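Local coordinates for protein AxyAgu115A (Amphibacillus xylanus NBRC 15112, PDB 6NPS) that acts as a family GH115 alpha-glucuronidase, a glycoside hydrolase that probably removes glucuronic acid side groups from arabinoglucuronoxylan, at residues G406-D412 / L446-G452; E421-S425 / Y573-N578; K505-L509 / L551-L555; P522-N526 / E638-F642; F564-A569 / I626-F631. The protein carries 3 engineered substitutions. One frame throughout, in Å; residues are numbered along the deposited sequence.

Contact 1: residues G406-D412 / L446-G452; sequences GMYYHFD and LWIVNVG
N450, V449 and M407 give up the most surface where extended strands 406-410 and 446-450 pair in parallel, in register from G406-L446 to H410-N450. Their axes run 4.5 Å apart, inclined by 22°. M407 works through its backbone: its N donates to L446 O (2.8 Å) and its O accepts from I448 N (2.9 Å). Y409 repeats this, N to I448 O at 2.9 Å and O from N450 N at 2.8 Å. V449 (p) puts CG2 3.3 Å from the F411 ring centroid, a CH-pi contact over the face. N450 (t), on the opposite sheet face with Y408 and H410, donates from ND2 to Y408 OH (3.2 Å) and to N176; its O takes F411 N (2.9 Å), and its OD1 takes G452 N (2.9 Å), which makes an Asx turn. Y408 OH bonds a glycerol, probably from the crystallisation liquor, beside H410, whose ND1 bonds D384; it may mark a pocket at the C-terminal strand ends, where TIM barrels carry active sites. These seventh and eighth strands of a TIM-type barrel are flanked by strands 379-383 and 170-174, with helices 428-440 and 458-469 over the face that carries M407, Y409, W447 and V449.

Contact 2: residues E421-S425 / Y573-N578; sequences EWINS and YPTVGN
I423 lays its CD1 over one face of the Y573 ring, 4.0 Å from the ring centroid, a CH-pi contact. The loop that carries it follows the seventh strand of the TIM-type barrel, and here it packs on helix 564-596, so the junction joins the barrel to the helices that come after it in sequence. Residues 421-425 form no regular structure; I423 is extended (phi/psi -131/145), with N424 at -38/129. On the other side 573-578 is helical, with G577 N bonded to Y573 O at 2.8 Å, but kinked at P574, whose nitrogen has no hydrogen to give to the preceding turn. The closest CA pair is I423-P574 at 6.1 Å. I423 is m,t: CG2 comes 4.0 Å from P574 CB, while CD1 reaches 4.0 Å from G577 CA, where a side chain would collide with it. W422 (chi1 t) brings CH2 to 3.4 Å from G577 O, near the plane of the indole, and its ring stacks on H639. A water links the loop to the tyrosine, giving a proton to W422 O (2.8 Å) and accepting one from Y573 OH (2.7 Å). N424 OD1 is taken by S426 N, but its backbone O faces the helix. N578, chi1 near -95°, supplies the direct bond: ND2 donates to N424 O at 3.0 Å and to P574 O, in its own helix, at 3.2 Å.

Contact 3: residues K505-L509 / L551-L555; sequences KVFEL and LAEEL
This is helix-to-helix packing in the helical region that follows the barrel: one turn of helix 500-519 lies against one turn of helix 537-558. The short axes pass 10.0 Å apart, their N-to-C directions 137° apart, a splayed antiparallel crossing. K505 CA is 6.6 Å from L551 CA, and L509 CA is 7.0 Å from A552 CA. Within each helix the backbone is satisfied in the usual way, L509 N to K505 O at 3.0 Å and L555 N to L551 O at 3.1 Å. A552 O also accepts from the Y567 hydroxyl of helix 564-596. Between the two turns the polar link is a salt bridge: K505, m and then fully extended, crosses the gap so that NZ donates to E554 OE1 at 2.8 Å, with E501 as a second, long and weak ionic partner. E508 also points toward the other helix, but its OE1 bonds H547 NE2 and merely packs 3.5 Å from L551 CD1. Beneath these charges lies an apolar seam. L509, L551 and L555 are all m,t; L509 CD2 meets L551 CB at 4.0 Å, and L509 CD1 meets A552 CB at 4.0 Å. Beside the ion pair, the lysine's own methylenes join the packing, CD lying 4.0 Å from L551 CD2. On the V506 side the seam closes with V506 CG2 at 3.6 Å from L555 CD1.

Contact 4: residues P522-N526 / E638-F642; sequences PEAMN and EHIGF
Two loops meet here largely through water: the one after helix 500-519 and the one after helix 601-629. Residues 522-525 make a type I turn, closed by M525 N to P522 O at 3.1 Å. E523 buries the most surface. Its CA stands 3.3 Å from H639 O in a CA-H...O contact, its O accepts F642 N at 3.3 Å, and its CB lies 3.8 Å from the F642 ring centroid, a CH-pi contact over the face. With chi1 m and chi2 near 92°, the carboxylate turns to E421 N; OE2 also accepts from a water (2.4 Å) that donates to E638 O (2.6 Å). A second water donates to P522 O (2.7 Å) and M525 O (2.8 Å) and accepts from G641 N (2.8 Å). N526 ND2 reaches a third, also bound to E523 O, and a fourth that donates to G641 O. G641 has a left-handed backbone conformation (65/42). H639 bonds S637 O and D616 and stacks on W422, while E638 makes a weak hydrogen bond to N662 of the second subunit. This is plain packing between two connections, a type I turn held to the neighbouring loop by one direct backbone bond and bridging waters.

Contact 5: residues F564-A569 / I626-F631; sequences FTAYFA and IADGKF
The first turns of helix 564-596 pack against the end of helix 601-629, where the helix runs out into a turn: apolar helix-end packing in the helical region that follows the barrel. Segment 564-569 is regular helix, with F568 N to F564 O at 2.8 Å and A569 N to T565 O at 2.9 Å. In 626-631, I626 is extended (-63/148), then A627, D628 and G629 all have positive phi and form a left-handed turn with weak bonds, such as G629 N to I626 O at 3.1 Å. T565 CA lies 6.7 Å from A627 CA, and A569 CA 8.3 Å from F631 CA. I626 buries the most surface: chi1 p and chi2 t aim CD1 at the ring of F568, 3.6 Å from its CD2, while CG2 touches the edge of the F564 ring, 4.3 Å from CE2. Both phenylalanines have chi1 t. T565, chi1 m, puts CG2 3.9 Å from F631 CE2 at the ring edge, with OG1 3.8 Å from A627 CB. F631, also m, swings its ring back to the helix, CZ standing 3.5 Å from A569 CB; the same ring lies against Y623. K630 contributes little here, its NZ being bonded to D141 O. With no polar bond between them, the segments are held by van der Waals and hydrophobic packing of methyl and aromatic carbons, which has little directional preference.

Contacts 1 and 2 are both fully buried near the middle of the chain: contact 1 joins two barrel strands by backbone hydrogen bonds, while contact 2 pairs loop with helix through a few side chains and a water. Contacts 3 and 5 lie farther out, both in the helical region. Contact 3 covers its leucines with a salt bridge, whereas contact 5 is apolar and partly open to solvent. Contact 4, all loop, depends most on water. Helix 564-596 serves contacts 2 and 5, and its Y567 hydroxyl meets A552 O of contact 3 at 2.8 Å. Contact 2 links contacts 1 and 4, which do not touch each other: D412 packs on E421, and E421 N bonds E523 OE2 at 2.9 Å.

Contact 1: residues G406-D412 / L446-G452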
# COMPACT_ATOMS: atom_id res chain seq x y z
N GLY A 406 35.47 29.77 9.64
CA GLY A 406 34.07 30.09 9.86
C GLY A 406 33.19 28.86 9.84
O GLY A 406 33.59 27.81 9.35
N MET A 407 31.98 28.98 10.36
CA MET A 407 31.00 27.89 10.26
C MET A 407 29.68 28.48 9.81
O MET A 407 29.19 29.46 10.38
CB MET A 407 30.82 27.14 11.58
CG MET A 407 29.73 25.98 11.50
SD MET A 407 30.14 24.74 10.21
CE MET A 407 31.76 24.20 10.75
N TYR A 408 29.11 27.87 8.77
CA TYR A 408 27.79 28.21 8.25
C TYR A 408 26.86 27.05 8.59
O TYR A 408 27.06 25.93 8.12
CB TYR A 408 27.89 28.44 6.74
CG TYR A 408 26.57 28.66 6.06
CD1 TYR A 408 25.53 29.30 6.70
CD2 TYR A 408 26.38 28.23 4.74
CE1 TYR A 408 24.29 29.49 6.06
CE2 TYR A 408 25.17 28.43 4.08
CZ TYR A 408 24.13 29.04 4.76
OH TYR A 408 22.92 29.21 4.11
N TYR A 409 25.88 27.32 9.46
CA TYR A 409 25.00 26.35 10.09
C TYR A 409 23.57 26.63 9.61
O TYR A 409 23.28 27.72 9.13
CB TYR A 409 25.12 26.44 11.63
CG TYR A 409 24.59 25.22 12.36
CD1 TYR A 409 25.36 24.06 12.48
CD2 TYR A 409 23.33 25.24 12.93
CE1 TYR A 409 24.87 22.92 13.14
CE2 TYR A 409 22.81 24.08 13.60
CZ TYR A 409 23.61 22.94 13.70
OH TYR A 409 23.14 21.81 14.35
N HIS A 410 22.70 25.60 9.61
CA HIS A 410 21.33 25.75 9.12
C HIS A 410 20.30 25.44 10.21
O HIS A 410 20.34 24.36 10.81
CB HIS A 410 21.05 24.82 7.93
CG HIS A 410 21.66 25.27 6.64
ND1 HIS A 410 23.00 25.11 6.36
CD2 HIS A 410 21.12 25.91 5.56
CE1 HIS A 410 23.25 25.60 5.16
NE2 HIS A 410 22.13 26.08 4.65
N PHE A 411 19.37 26.37 10.42
CA PHE A 411 18.08 26.13 11.07
C PHE A 411 16.96 26.01 10.07
O PHE A 411 15.81 25.81 10.47
CB PHE A 411 17.70 27.30 12.02
CG PHE A 411 18.63 27.52 13.18
CD1 PHE A 411 19.54 26.55 13.58
CD2 PHE A 411 18.57 28.71 13.90
CE1 PHE A 411 20.36 26.74 14.68
CE2 PHE A 411 19.42 28.92 14.99
CZ PHE A 411 20.32 27.94 15.37
N ASP A 412 17.25 26.17 8.77
CA ASP A 412 16.27 26.30 7.70
C ASP A 412 16.98 25.95 6.41
O ASP A 412 18.13 26.35 6.22
CB ASP A 412 15.72 27.73 7.68
CG ASP A 412 14.47 27.91 6.80
OD1 ASP A 412 14.59 27.87 5.55
OD2 ASP A 412 13.38 28.16 7.37
N LEU A 446 34.21 33.15 12.58
CA LEU A 446 32.94 33.59 12.02
C LEU A 446 31.92 32.48 12.21
O LEU A 446 32.21 31.33 11.90
CB LEU A 446 33.12 33.93 10.52
CG LEU A 446 31.90 34.49 9.79
CD1 LEU A 446 32.35 35.39 8.60
CD2 LEU A 446 31.09 33.35 9.23
N TRP A 447 30.72 32.83 12.68
CA TRP A 447 29.63 31.88 12.82
C TRP A 447 28.39 32.53 12.22
O TRP A 447 27.98 33.60 12.68
CB TRP A 447 29.29 31.52 14.28
CG TRP A 447 30.16 30.56 15.03
CD1 TRP A 447 31.41 30.09 14.67
CD2 TRP A 447 29.85 29.96 16.29
NE1 TRP A 447 31.87 29.24 15.64
CE2 TRP A 447 30.94 29.15 16.65
CE3 TRP A 447 28.75 30.05 17.17
CZ2 TRP A 447 30.97 28.42 17.84
CZ3 TRP A 447 28.79 29.30 18.36
CH2 TRP A 447 29.90 28.52 18.68
N ILE A 448 27.76 31.87 11.26
CA ILE A 448 26.51 32.42 10.74
C ILE A 448 25.50 31.28 10.57
O ILE A 448 25.87 30.16 10.21
CB ILE A 448 26.79 33.18 9.42
CG1 ILE A 448 25.49 33.81 8.87
CG2 ILE A 448 27.50 32.25 8.39
CD1 ILE A 448 25.72 34.99 7.88
N VAL A 449 24.23 31.54 10.87
CA VAL A 449 23.21 30.50 10.75
C VAL A 449 22.14 30.93 9.76
O VAL A 449 21.70 32.08 9.77
CB VAL A 449 22.61 30.11 12.13
CG1 VAL A 449 22.11 31.36 12.92
CG2 VAL A 449 21.45 29.09 11.96
N ASN A 450 21.73 30.01 8.89
CA ASN A 450 20.58 30.23 8.03
C ASN A 450 19.29 30.11 8.84
O ASN A 450 18.96 29.03 9.35
CB ASN A 450 20.58 29.20 6.88
CG ASN A 450 19.50 29.45 5.84
OD1 ASN A 450 18.41 29.97 6.13
ND2 ASN A 450 19.80 29.07 4.60
N VAL A 451 18.54 31.22 8.94
CA VAL A 451 17.32 31.23 9.76
C VAL A 451 16.07 31.36 8.91
O VAL A 451 15.02 31.71 9.45
CB VAL A 451 17.33 32.35 10.83
CG1 VAL A 451 18.36 32.10 11.92
CG2 VAL A 451 17.49 33.72 10.12
N GLY A 452 16.16 31.12 7.60
CA GLY A 452 14.97 31.24 6.77
C GLY A 452 14.31 32.60 6.88
O GLY A 452 14.97 33.63 6.70
O HOH W 1 12.49 30.19 9.59

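Contact 2: residues E421-S425 / Y573-N578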
# COMPACT_ATOMS: atom_id res chain seq x y z
N GLU A 421 11.29 24.52 6.29
CA GLU A 421 11.23 25.97 6.17
C GLU A 421 9.99 26.58 6.82
O GLU A 421 9.77 27.77 6.62
CB GLU A 421 11.22 26.43 4.69
CG GLU A 421 12.19 25.74 3.74
CD GLU A 421 12.10 26.30 2.31
OE1 GLU A 421 12.28 27.53 2.14
OE2 GLU A 421 11.83 25.52 1.37
N TRP A 422 9.17 25.82 7.54
CA TRP A 422 7.89 26.35 7.98
C TRP A 422 7.97 26.91 9.41
O TRP A 422 7.78 28.11 9.64
CB TRP A 422 6.83 25.24 7.86
CG TRP A 422 5.48 25.61 8.35
CD1 TRP A 422 4.76 26.71 8.02
CD2 TRP A 422 4.68 24.86 9.26
NE1 TRP A 422 3.55 26.70 8.67
CE2 TRP A 422 3.47 25.57 9.44
CE3 TRP A 422 4.87 23.66 9.95
CZ2 TRP A 422 2.45 25.13 10.28
CZ3 TRP A 422 3.85 23.21 10.81
CH2 TRP A 422 2.65 23.95 10.97
N ILE A 423 8.21 26.03 10.37
CA ILE A 423 8.32 26.38 11.78
C ILE A 423 9.59 25.73 12.30
O ILE A 423 9.95 24.63 11.86
CB ILE A 423 7.09 25.89 12.59
CG1 ILE A 423 5.84 26.62 12.18
CG2 ILE A 423 7.24 26.18 14.06
CD1 ILE A 423 4.66 26.20 13.06
N ASN A 424 10.28 26.40 13.23
CA ASN A 424 11.46 25.85 13.92
C ASN A 424 11.31 24.36 14.22
O ASN A 424 10.32 23.93 14.82
CB ASN A 424 11.69 26.62 15.25
CG ASN A 424 12.84 26.06 16.09
OD1 ASN A 424 13.86 25.65 15.56
ND2 ASN A 424 12.67 26.07 17.41
N SER A 425 12.33 23.58 13.83
CA SER A 425 12.42 22.16 14.20
C SER A 425 13.82 21.82 14.71
O SER A 425 14.22 20.65 14.68
CB SER A 425 12.05 21.27 13.00
OG SER A 425 12.85 21.61 11.88
N TYR A 573 2.06 29.19 18.83
CA TYR A 573 2.05 28.85 17.40
C TYR A 573 3.11 27.79 17.05
O TYR A 573 2.75 26.79 16.42
CB TYR A 573 2.20 30.15 16.59
CG TYR A 573 2.42 29.88 15.12
CD1 TYR A 573 1.40 29.36 14.34
CD2 TYR A 573 3.65 30.13 14.51
CE1 TYR A 573 1.59 29.09 12.98
CE2 TYR A 573 3.84 29.88 13.16
CZ TYR A 573 2.81 29.34 12.42
OH TYR A 573 3.00 29.05 11.09
N PRO A 574 4.41 27.95 17.39
CA PRO A 574 5.37 26.84 17.15
C PRO A 574 4.96 25.50 17.77
O PRO A 574 5.18 24.45 17.15
CB PRO A 574 6.67 27.34 17.82
CG PRO A 574 6.48 28.73 18.07
CD PRO A 574 5.02 29.09 18.08
N THR A 575 4.47 25.50 19.02
CA THR A 575 4.12 24.22 19.66
C THR A 575 2.97 23.55 18.94
O THR A 575 3.07 22.41 18.49
CB THR A 575 3.72 24.43 21.13
OG1 THR A 575 4.81 25.02 21.81
CG2 THR A 575 3.36 23.08 21.80
N VAL A 576 1.87 24.28 18.80
CA VAL A 576 0.65 23.68 18.27
C VAL A 576 0.82 23.38 16.80
O VAL A 576 0.37 22.34 16.31
CB VAL A 576 -0.56 24.60 18.54
CG1 VAL A 576 -1.81 24.05 17.84
CG2 VAL A 576 -0.80 24.77 20.06
N GLY A 577 1.50 24.27 16.07
CA GLY A 577 1.70 24.02 14.66
C GLY A 577 2.45 22.73 14.42
O GLY A 577 2.02 21.89 13.63
N ASN A 578 3.58 22.56 15.10
CA ASN A 578 4.37 21.34 14.95
C ASN A 578 3.60 20.12 15.46
O ASN A 578 3.56 19.06 14.81
CB ASN A 578 5.66 21.46 15.74
CG ASN A 578 6.83 21.94 14.89
OD1 ASN A 578 7.16 21.33 13.86
ND2 ASN A 578 7.47 23.04 15.33
O HOH W 2 5.49 29.64 10.22

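Contact 3: residues K505-L509 / L551-L555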
# COMPACT_ATOMS: atom_id res chain seq x y z
N LYS A 505 5.63 25.23 32.80
CA LYS A 505 4.83 24.67 31.72
C LYS A 505 5.35 25.16 30.37
O LYS A 505 5.44 24.37 29.41
CB LYS A 505 3.36 25.02 31.92
CG LYS A 505 2.72 24.22 33.09
CD LYS A 505 1.29 24.67 33.36
CE LYS A 505 0.72 23.83 34.50
NZ LYS A 505 -0.70 24.18 34.71
N VAL A 506 5.73 26.45 30.27
CA VAL A 506 6.34 26.94 29.03
C VAL A 506 7.60 26.14 28.71
O VAL A 506 7.85 25.78 27.56
CB VAL A 506 6.66 28.44 29.13
CG1 VAL A 506 7.46 28.90 27.87
CG2 VAL A 506 5.35 29.23 29.28
N PHE A 507 8.40 25.81 29.73
CA PHE A 507 9.58 24.99 29.48
C PHE A 507 9.20 23.62 28.91
O PHE A 507 9.82 23.16 27.94
CB PHE A 507 10.40 24.83 30.76
CG PHE A 507 11.56 23.89 30.59
CD1 PHE A 507 12.70 24.30 29.89
CD2 PHE A 507 11.48 22.58 31.02
CE1 PHE A 507 13.75 23.42 29.67
CE2 PHE A 507 12.52 21.69 30.81
CZ PHE A 507 13.67 22.13 30.12
N GLU A 508 8.19 22.95 29.49
CA GLU A 508 7.73 21.69 28.91
C GLU A 508 7.35 21.84 27.44
O GLU A 508 7.59 20.93 26.65
CB GLU A 508 6.52 21.15 29.66
CG GLU A 508 6.79 20.71 31.09
CD GLU A 508 5.55 20.07 31.73
OE1 GLU A 508 5.09 19.00 31.24
OE2 GLU A 508 5.03 20.64 32.72
N LEU A 509 6.67 22.95 27.07
CA LEU A 509 6.22 23.14 25.69
C LEU A 509 7.40 23.31 24.74
O LEU A 509 7.44 22.68 23.68
CB LEU A 509 5.31 24.39 25.58
CG LEU A 509 3.98 24.26 26.30
CD1 LEU A 509 3.17 25.54 26.22
CD2 LEU A 509 3.18 23.09 25.69
N LEU A 551 -1.34 21.73 27.85
CA LEU A 551 -0.66 22.84 28.52
C LEU A 551 -0.71 24.11 27.67
O LEU A 551 -0.90 25.22 28.19
CB LEU A 551 0.82 22.50 28.81
CG LEU A 551 1.18 21.34 29.73
CD1 LEU A 551 2.70 21.22 29.86
CD2 LEU A 551 0.50 21.52 31.10
N ALA A 552 -0.52 23.98 26.36
CA ALA A 552 -0.52 25.15 25.50
C ALA A 552 -1.87 25.84 25.54
O ALA A 552 -1.95 27.07 25.52
CB ALA A 552 -0.16 24.76 24.06
N GLU A 553 -2.96 25.06 25.62
CA GLU A 553 -4.28 25.68 25.72
C GLU A 553 -4.55 26.27 27.10
O GLU A 553 -5.28 27.27 27.20
CB GLU A 553 -5.37 24.68 25.33
CG GLU A 553 -5.35 24.37 23.82
CD GLU A 553 -6.23 25.32 22.99
OE1 GLU A 553 -6.40 26.51 23.36
OE2 GLU A 553 -6.74 24.88 21.93
N GLU A 554 -3.98 25.71 28.17
CA GLU A 554 -4.14 26.33 29.48
C GLU A 554 -3.52 27.72 29.47
O GLU A 554 -4.14 28.69 29.92
CB GLU A 554 -3.49 25.49 30.57
CG GLU A 554 -4.13 24.15 30.84
CD GLU A 554 -3.32 23.33 31.85
OE1 GLU A 554 -2.62 23.93 32.70
OE2 GLU A 554 -3.38 22.08 31.78
N LEU A 555 -2.28 27.83 28.98
CA LEU A 555 -1.62 29.14 29.02
C LEU A 555 -2.24 30.12 28.04
O LEU A 555 -2.23 31.33 28.28
CB LEU A 555 -0.12 28.99 28.76
CG LEU A 555 0.60 28.07 29.76
CD1 LEU A 555 2.05 27.90 29.39
CD2 LEU A 555 0.48 28.62 31.18

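Contact 4: residues P522-N526 / E638-F642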
# COMPACT_ATOMS: atom_id res chain seq x y z
N PRO A 522 8.77 18.75 10.04
CA PRO A 522 7.35 18.77 9.62
C PRO A 522 7.05 18.30 8.20
O PRO A 522 6.17 17.46 8.01
CB PRO A 522 6.99 20.25 9.78
CG PRO A 522 7.85 20.72 10.87
CD PRO A 522 9.11 19.92 10.86
N GLU A 523 7.73 18.87 7.19
CA GLU A 523 7.43 18.54 5.80
C GLU A 523 7.72 17.07 5.51
O GLU A 523 7.10 16.48 4.62
CB GLU A 523 8.27 19.44 4.86
CG GLU A 523 7.92 20.93 4.93
CD GLU A 523 8.77 21.75 5.95
OE1 GLU A 523 9.23 21.16 7.00
OE2 GLU A 523 8.96 22.99 5.69
N ALA A 524 8.66 16.49 6.24
CA ALA A 524 9.02 15.09 6.07
C ALA A 524 8.16 14.14 6.92
O ALA A 524 8.35 12.93 6.83
CB ALA A 524 10.50 14.88 6.47
N MET A 525 7.35 14.65 7.82
CA MET A 525 6.50 13.77 8.62
C MET A 525 5.38 13.22 7.73
O MET A 525 4.93 13.88 6.79
CB MET A 525 5.96 14.55 9.82
CG MET A 525 5.22 13.72 10.92
SD MET A 525 5.93 12.12 11.40
CE MET A 525 4.60 11.54 12.46
N ASN A 526 5.03 11.96 7.94
CA ASN A 526 4.07 11.34 7.05
C ASN A 526 3.54 10.08 7.72
O ASN A 526 3.87 9.77 8.86
CB ASN A 526 4.69 10.99 5.70
CG ASN A 526 3.67 11.08 4.56
OD1 ASN A 526 2.67 10.34 4.53
ND2 ASN A 526 3.88 12.05 3.65
N GLU A 638 3.90 26.01 2.22
CA GLU A 638 3.39 24.64 2.17
C GLU A 638 4.28 23.77 3.03
O GLU A 638 5.51 23.86 2.95
CB GLU A 638 3.39 24.09 0.74
CG GLU A 638 2.33 24.66 -0.16
CD GLU A 638 0.93 24.38 0.38
OE1 GLU A 638 0.66 23.22 0.75
OE2 GLU A 638 0.13 25.33 0.44
N HIS A 639 3.66 22.92 3.87
CA HIS A 639 4.44 22.17 4.83
C HIS A 639 3.92 20.76 5.10
O HIS A 639 4.46 20.07 5.98
CB HIS A 639 4.52 22.96 6.13
CG HIS A 639 3.19 23.36 6.67
ND1 HIS A 639 2.52 24.48 6.23
CD2 HIS A 639 2.39 22.77 7.59
CE1 HIS A 639 1.36 24.56 6.87
NE2 HIS A 639 1.26 23.55 7.71
N ILE A 640 2.92 20.28 4.36
CA ILE A 640 2.27 19.00 4.66
C ILE A 640 2.59 18.00 3.56
O ILE A 640 2.32 18.27 2.38
CB ILE A 640 0.76 19.17 4.86
CG1 ILE A 640 0.49 19.91 6.19
CG2 ILE A 640 0.05 17.74 4.93
CD1 ILE A 640 -0.97 20.42 6.33
N GLY A 641 3.11 16.83 3.95
CA GLY A 641 3.14 15.67 3.05
C GLY A 641 4.01 15.83 1.82
O GLY A 641 3.61 15.43 0.73
N PHE A 642 5.21 16.42 1.96
CA PHE A 642 6.08 16.54 0.79
C PHE A 642 6.37 15.15 0.24
O PHE A 642 6.57 14.21 1.01
CB PHE A 642 7.41 17.23 1.14
CG PHE A 642 7.32 18.71 1.23
CD1 PHE A 642 6.11 19.35 1.52
CD2 PHE A 642 8.46 19.51 0.99
CE1 PHE A 642 6.04 20.76 1.59
CE2 PHE A 642 8.42 20.89 1.10
CZ PHE A 642 7.21 21.53 1.38
O HOH W 3 4.07 16.57 6.62
O HOH W 4 6.24 13.84 3.85
O HOH W 5 7.97 24.23 3.84
O HOH W 6 2.25 12.87 1.26

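Contact 5: residues F564-A569 / I626-F631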
# COMPACT_ATOMS: atom_id res chain seq x y z
N PHE A 564 -0.52 38.47 25.21
CA PHE A 564 -0.99 37.36 24.37
C PHE A 564 -0.16 37.22 23.10
O PHE A 564 0.22 36.10 22.72
CB PHE A 564 -2.47 37.55 24.02
CG PHE A 564 -3.02 36.44 23.17
CD1 PHE A 564 -3.43 35.24 23.75
CD2 PHE A 564 -3.14 36.60 21.79
CE1 PHE A 564 -3.93 34.21 22.97
CE2 PHE A 564 -3.67 35.57 21.00
CZ PHE A 564 -4.05 34.38 21.58
N THR A 565 0.12 38.33 22.42
CA THR A 565 0.81 38.25 21.13
C THR A 565 2.16 37.54 21.27
O THR A 565 2.51 36.69 20.44
CB THR A 565 0.99 39.67 20.54
OG1 THR A 565 -0.28 40.18 20.12
CG2 THR A 565 1.92 39.64 19.36
N ALA A 566 2.92 37.88 22.31
CA ALA A 566 4.21 37.24 22.55
C ALA A 566 4.06 35.76 22.91
O ALA A 566 4.80 34.93 22.40
CB ALA A 566 4.97 37.99 23.66
N TYR A 567 3.11 35.42 23.78
CA TYR A 567 2.84 34.01 24.04
C TYR A 567 2.52 33.27 22.73
O TYR A 567 3.10 32.21 22.43
CB TYR A 567 1.70 33.85 25.05
CG TYR A 567 1.35 32.39 25.21
CD1 TYR A 567 2.25 31.50 25.80
CD2 TYR A 567 0.16 31.89 24.73
CE1 TYR A 567 1.98 30.16 25.89
CE2 TYR A 567 -0.12 30.55 24.82
CZ TYR A 567 0.78 29.71 25.42
OH TYR A 567 0.49 28.37 25.50
N PHE A 568 1.64 33.83 21.92
CA PHE A 568 1.21 33.16 20.70
C PHE A 568 2.37 32.99 19.72
O PHE A 568 2.60 31.90 19.18
CB PHE A 568 0.09 33.97 20.03
CG PHE A 568 -0.55 33.23 18.89
CD1 PHE A 568 -1.70 32.48 19.10
CD2 PHE A 568 0.00 33.26 17.62
CE1 PHE A 568 -2.29 31.77 18.06
CE2 PHE A 568 -0.57 32.53 16.58
CZ PHE A 568 -1.72 31.79 16.80
N ALA A 569 3.11 34.07 19.44
CA ALA A 569 4.15 33.99 18.43
C ALA A 569 5.36 33.18 18.90
O ALA A 569 5.99 32.50 18.08
CB ALA A 569 4.59 35.40 18.03
N ILE A 626 -3.00 38.09 14.15
CA ILE A 626 -2.75 38.71 15.46
C ILE A 626 -1.97 40.02 15.31
O ILE A 626 -1.14 40.19 14.40
CB ILE A 626 -2.01 37.78 16.43
CG1 ILE A 626 -0.81 37.16 15.74
CG2 ILE A 626 -2.93 36.72 16.97
CD1 ILE A 626 0.23 36.76 16.71
N ALA A 627 -2.25 40.95 16.23
CA ALA A 627 -1.53 42.22 16.33
C ALA A 627 -1.54 42.97 14.99
O ALA A 627 -0.52 43.50 14.55
CB ALA A 627 -0.10 42.00 16.84
N ASP A 628 -2.70 42.97 14.33
CA ASP A 628 -2.92 43.67 13.06
C ASP A 628 -1.96 43.20 11.97
O ASP A 628 -1.40 44.00 11.23
CB ASP A 628 -2.82 45.19 13.25
CG ASP A 628 -3.35 45.97 12.04
OD1 ASP A 628 -4.51 45.71 11.61
OD2 ASP A 628 -2.62 46.85 11.52
N GLY A 629 -1.78 41.89 11.86
CA GLY A 629 -0.97 41.35 10.79
C GLY A 629 0.52 41.53 10.98
O GLY A 629 1.28 41.56 9.99
N LYS A 630 0.97 41.68 12.23
CA LYS A 630 2.39 41.77 12.55
C LYS A 630 3.19 40.61 11.94
O LYS A 630 4.34 40.81 11.51
CB LYS A 630 2.56 41.80 14.08
CG LYS A 630 3.97 42.06 14.59
CD LYS A 630 4.08 41.84 16.11
CE LYS A 630 5.39 42.39 16.71
NZ LYS A 630 6.31 43.07 15.74
N PHE A 631 2.61 39.40 11.91
CA PHE A 631 3.27 38.21 11.36
C PHE A 631 2.66 37.75 10.04
O PHE A 631 2.84 36.59 9.66
CB PHE A 631 3.25 37.07 12.38
CG PHE A 631 3.73 37.50 13.73
CD1 PHE A 631 5.10 37.73 13.95
CD2 PHE A 631 2.84 37.76 14.76
CE1 PHE A 631 5.56 38.19 15.20
CE2 PHE A 631 3.30 38.21 16.01
CZ PHE A 631 4.66 38.43 16.22